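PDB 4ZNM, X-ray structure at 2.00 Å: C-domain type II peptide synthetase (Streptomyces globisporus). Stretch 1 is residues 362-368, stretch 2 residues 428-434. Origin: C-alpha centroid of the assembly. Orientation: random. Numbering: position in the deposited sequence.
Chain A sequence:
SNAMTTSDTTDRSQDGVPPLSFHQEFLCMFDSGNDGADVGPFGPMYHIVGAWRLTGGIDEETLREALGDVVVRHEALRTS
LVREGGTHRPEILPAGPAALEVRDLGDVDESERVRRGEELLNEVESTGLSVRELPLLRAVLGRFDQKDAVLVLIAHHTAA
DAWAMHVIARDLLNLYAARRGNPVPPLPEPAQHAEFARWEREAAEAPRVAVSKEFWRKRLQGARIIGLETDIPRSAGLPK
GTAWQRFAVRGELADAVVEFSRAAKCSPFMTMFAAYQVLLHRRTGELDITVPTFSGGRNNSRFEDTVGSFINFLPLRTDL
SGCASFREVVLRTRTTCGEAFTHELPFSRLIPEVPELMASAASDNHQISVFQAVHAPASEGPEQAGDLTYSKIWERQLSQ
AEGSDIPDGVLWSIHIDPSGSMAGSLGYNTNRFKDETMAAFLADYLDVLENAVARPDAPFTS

Stretch 1, residues 362-368: ASDNHQI
Stretch 2, residues 428-434: YNTNRFK

How do the two backbones lie relative to each other? The two stretches do not pair as strands; no backbone hydrogen bond crosses between them. They stand apart, and side chains bridge the gap. The nearest CA atoms across the contact, those of Gln 367 and Arg 432, are 8.5 Å apart. Stretch 1 begins as a loop and enters a strand at His 366, where phi/psi is -137/160, followed by -135/158 at Gln 367. Stretch 2 leaves a strand at Asn 429 (-87/123) and turns through Thr 430 (-73/-15), Asn 431 (-77/1) and Arg 432 (-132/-33) before extending again at Phe 433 (-126/140). The carbonyl of Asn 429 closes this turn: its O accepts from both Arg 432 N and Phe 433 N, each at 2.9 Å. Together the stretches bury 262 Å².

Which direct hydrogen bond between side chains joins the stretches? Gln 367 and Asn 429 both point their CA-to-CB bonds toward the opposite stretch, and their amides meet in the gap. Gln 367 NE2 donates to Asn 429 OD1 at 3.0 Å, with an N-H...acceptor angle of 154°. Gln 367 has chi1 m (-72°), an extended chi2 t (-180°) and chi3 -62°; Asn 429 has chi1 m (-57°) and chi2 145°. Both residues are buried, and each of these two atoms also has a hydrogen bond elsewhere in the structure.

What does the arginine find among the carbonyls of stretch 1? The CA-to-CB bond of Arg 432 also points toward stretch 1, but its side chain is curled, with chi1, chi2 and chi3 all m (-64°, -61°, -65°) and chi4 at -84°. This brings NH2 to a place where the carbonyl oxygens of the loop and of the first strand residue converge. Arg 432 NH2 donates weak hydrogen bonds to Ser 363 O at 3.4 Å (144°) and to His 366 O at 3.2 Å (134°). Asp 364 O is also 3.2 Å from Arg 432 NH2, but the angle is too poor for a hydrogen bond. The CA-to-CB bond of Asp 364 points away (chi1 t, -161°), and its carboxylate is hydrogen-bonded elsewhere in the structure. Within stretch 1, His 366 N donates a weak hydrogen bond to Ser 363 OG at 3.1 Å, with Ser 363 chi1 at p (75°).

Where does packing complete the contact, and what do the waters add? Gln 367 CG lies over one face of the Arg 432 guanidinium, so an aliphatic carbon of Gln 367 packs against that face. Gln 367 OE1 approaches Arg 432 CB at 3.4 Å and Phe 433 CE2 at 3.5 Å; Phe 433 has chi1 m (-79°) and chi2 -76°, and its ring end comes nearer although its CA-to-CB bond points sideways. Two waters supply further links. Water 1 lies 2.8 Å from Ser 363 O and accepts from Arg 432 NH1 at 2.9 Å. Water 2 donates to Gln 367 OE1 at 2.7 Å and accepts from Asn 429 N at 2.8 Å.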

# COMPACT_ATOMS: atom_id res chain seq x y z
N ALA A 362 -11.71 17.67 0.10
CA ALA A 362 -10.98 18.93 0.20
C ALA A 362 -11.70 19.82 1.19
O ALA A 362 -11.39 21.03 1.34
CB ALA A 362 -10.85 19.61 -1.18
N SER A 363 -12.68 19.23 1.87
CA SER A 363 -13.49 20.07 2.71
C SER A 363 -12.63 20.42 3.92
O SER A 363 -11.60 19.76 4.23
CB SER A 363 -14.80 19.39 3.08
OG SER A 363 -14.61 18.39 4.04
N ASP A 364 -13.01 21.52 4.56
CA ASP A 364 -12.18 22.13 5.58
C ASP A 364 -12.19 21.25 6.81
O ASP A 364 -11.23 21.24 7.55
CB ASP A 364 -12.70 23.54 5.90
CG ASP A 364 -11.67 24.39 6.58
OD1 ASP A 364 -10.53 24.48 6.07
OD2 ASP A 364 -12.00 24.98 7.62
N ASN A 365 -13.27 20.51 7.00
CA ASN A 365 -13.48 19.76 8.23
C ASN A 365 -13.60 18.27 8.01
O ASN A 365 -13.94 17.54 8.94
CB ASN A 365 -14.72 20.29 8.93
CG ASN A 365 -14.49 21.66 9.55
OD1 ASN A 365 -15.08 22.65 9.12
ND2 ASN A 365 -13.60 21.72 10.55
N HIS A 366 -13.37 17.79 6.79
CA HIS A 366 -13.37 16.33 6.57
C HIS A 366 -12.22 15.87 5.68
O HIS A 366 -11.66 16.66 4.92
CB HIS A 366 -14.69 15.85 5.95
CG HIS A 366 -15.90 16.24 6.75
ND1 HIS A 366 -16.57 15.36 7.57
CD2 HIS A 366 -16.56 17.42 6.85
CE1 HIS A 366 -17.58 15.98 8.15
NE2 HIS A 366 -17.59 17.23 7.73
N GLN A 367 -11.91 14.57 5.77
CA GLN A 367 -11.07 13.89 4.80
C GLN A 367 -11.65 12.55 4.40
O GLN A 367 -12.40 11.91 5.13
CB GLN A 367 -9.67 13.67 5.36
CG GLN A 367 -8.81 14.88 5.48
CD GLN A 367 -7.43 14.53 6.05
OE1 GLN A 367 -7.34 14.04 7.17
NE2 GLN A 367 -6.37 14.73 5.26
N ILE A 368 -11.24 12.08 3.25
CA ILE A 368 -11.69 10.77 2.85
C ILE A 368 -10.75 9.70 3.42
O ILE A 368 -9.57 9.95 3.67
CB ILE A 368 -11.81 10.64 1.35
CG1 ILE A 368 -10.48 10.89 0.66
CG2 ILE A 368 -12.84 11.61 0.81
CD1 ILE A 368 -10.27 9.87 -0.41
N TYR A 428 -2.70 8.42 9.12
CA TYR A 428 -3.48 9.63 9.09
C TYR A 428 -2.52 10.81 9.12
O TYR A 428 -1.36 10.69 9.52
CB TYR A 428 -4.42 9.68 10.28
CG TYR A 428 -3.69 9.43 11.57
CD1 TYR A 428 -3.40 8.14 11.96
CD2 TYR A 428 -3.28 10.47 12.39
CE1 TYR A 428 -2.69 7.88 13.15
CE2 TYR A 428 -2.59 10.22 13.59
CZ TYR A 428 -2.31 8.90 13.97
OH TYR A 428 -1.61 8.59 15.14
N ASN A 429 -3.02 11.95 8.68
CA ASN A 429 -2.22 13.17 8.64
C ASN A 429 -2.32 13.88 9.99
O ASN A 429 -3.41 14.21 10.46
CB ASN A 429 -2.69 14.12 7.55
CG ASN A 429 -2.68 13.51 6.14
OD1 ASN A 429 -3.54 13.83 5.32
ND2 ASN A 429 -1.69 12.70 5.84
N THR A 430 -1.17 14.11 10.61
CA THR A 430 -1.11 14.69 11.95
C THR A 430 -1.47 16.17 11.95
O THR A 430 -1.77 16.74 13.01
CB THR A 430 0.30 14.48 12.55
OG1 THR A 430 1.29 14.88 11.60
CG2 THR A 430 0.52 13.04 12.84
N ASN A 431 -1.48 16.79 10.78
CA ASN A 431 -2.03 18.14 10.65
C ASN A 431 -3.58 18.16 10.64
O ASN A 431 -4.19 19.22 10.55
CB ASN A 431 -1.50 18.81 9.39
CG ASN A 431 -1.62 17.93 8.18
OD1 ASN A 431 -1.14 16.81 8.18
ND2 ASN A 431 -2.24 18.44 7.13
N ARG A 432 -4.22 17.00 10.76
CA ARG A 432 -5.67 16.93 10.68
C ARG A 432 -6.25 16.10 11.81
O ARG A 432 -7.35 16.36 12.26
CB ARG A 432 -6.11 16.33 9.33
CG ARG A 432 -5.73 17.17 8.10
CD ARG A 432 -6.37 18.59 8.07
NE ARG A 432 -7.81 18.59 7.96
CZ ARG A 432 -8.48 18.49 6.82
NH1 ARG A 432 -7.82 18.37 5.67
NH2 ARG A 432 -9.81 18.50 6.82
N PHE A 433 -5.53 15.07 12.25
CA PHE A 433 -6.03 14.21 13.32
C PHE A 433 -5.07 14.10 14.46
O PHE A 433 -3.87 13.95 14.26
CB PHE A 433 -6.32 12.80 12.79
CG PHE A 433 -7.62 12.68 12.03
CD1 PHE A 433 -8.83 12.67 12.72
CD2 PHE A 433 -7.62 12.59 10.65
CE1 PHE A 433 -10.04 12.54 12.03
CE2 PHE A 433 -8.81 12.47 9.94
CZ PHE A 433 -10.03 12.43 10.63
N LYS A 434 -5.63 14.11 15.66
CA LYS A 434 -4.92 13.71 16.87
C LYS A 434 -4.79 12.20 16.99
O LYS A 434 -5.68 11.44 16.55
CB LYS A 434 -5.64 14.26 18.09
CG LYS A 434 -5.57 15.76 18.21
CD LYS A 434 -6.72 16.27 19.05
CE LYS A 434 -6.34 17.50 19.86
NZ LYS A 434 -7.48 18.44 19.98
O HOH W 1 -9.55 18.02 3.31
O HOH W 2 -5.57 12.02 7.63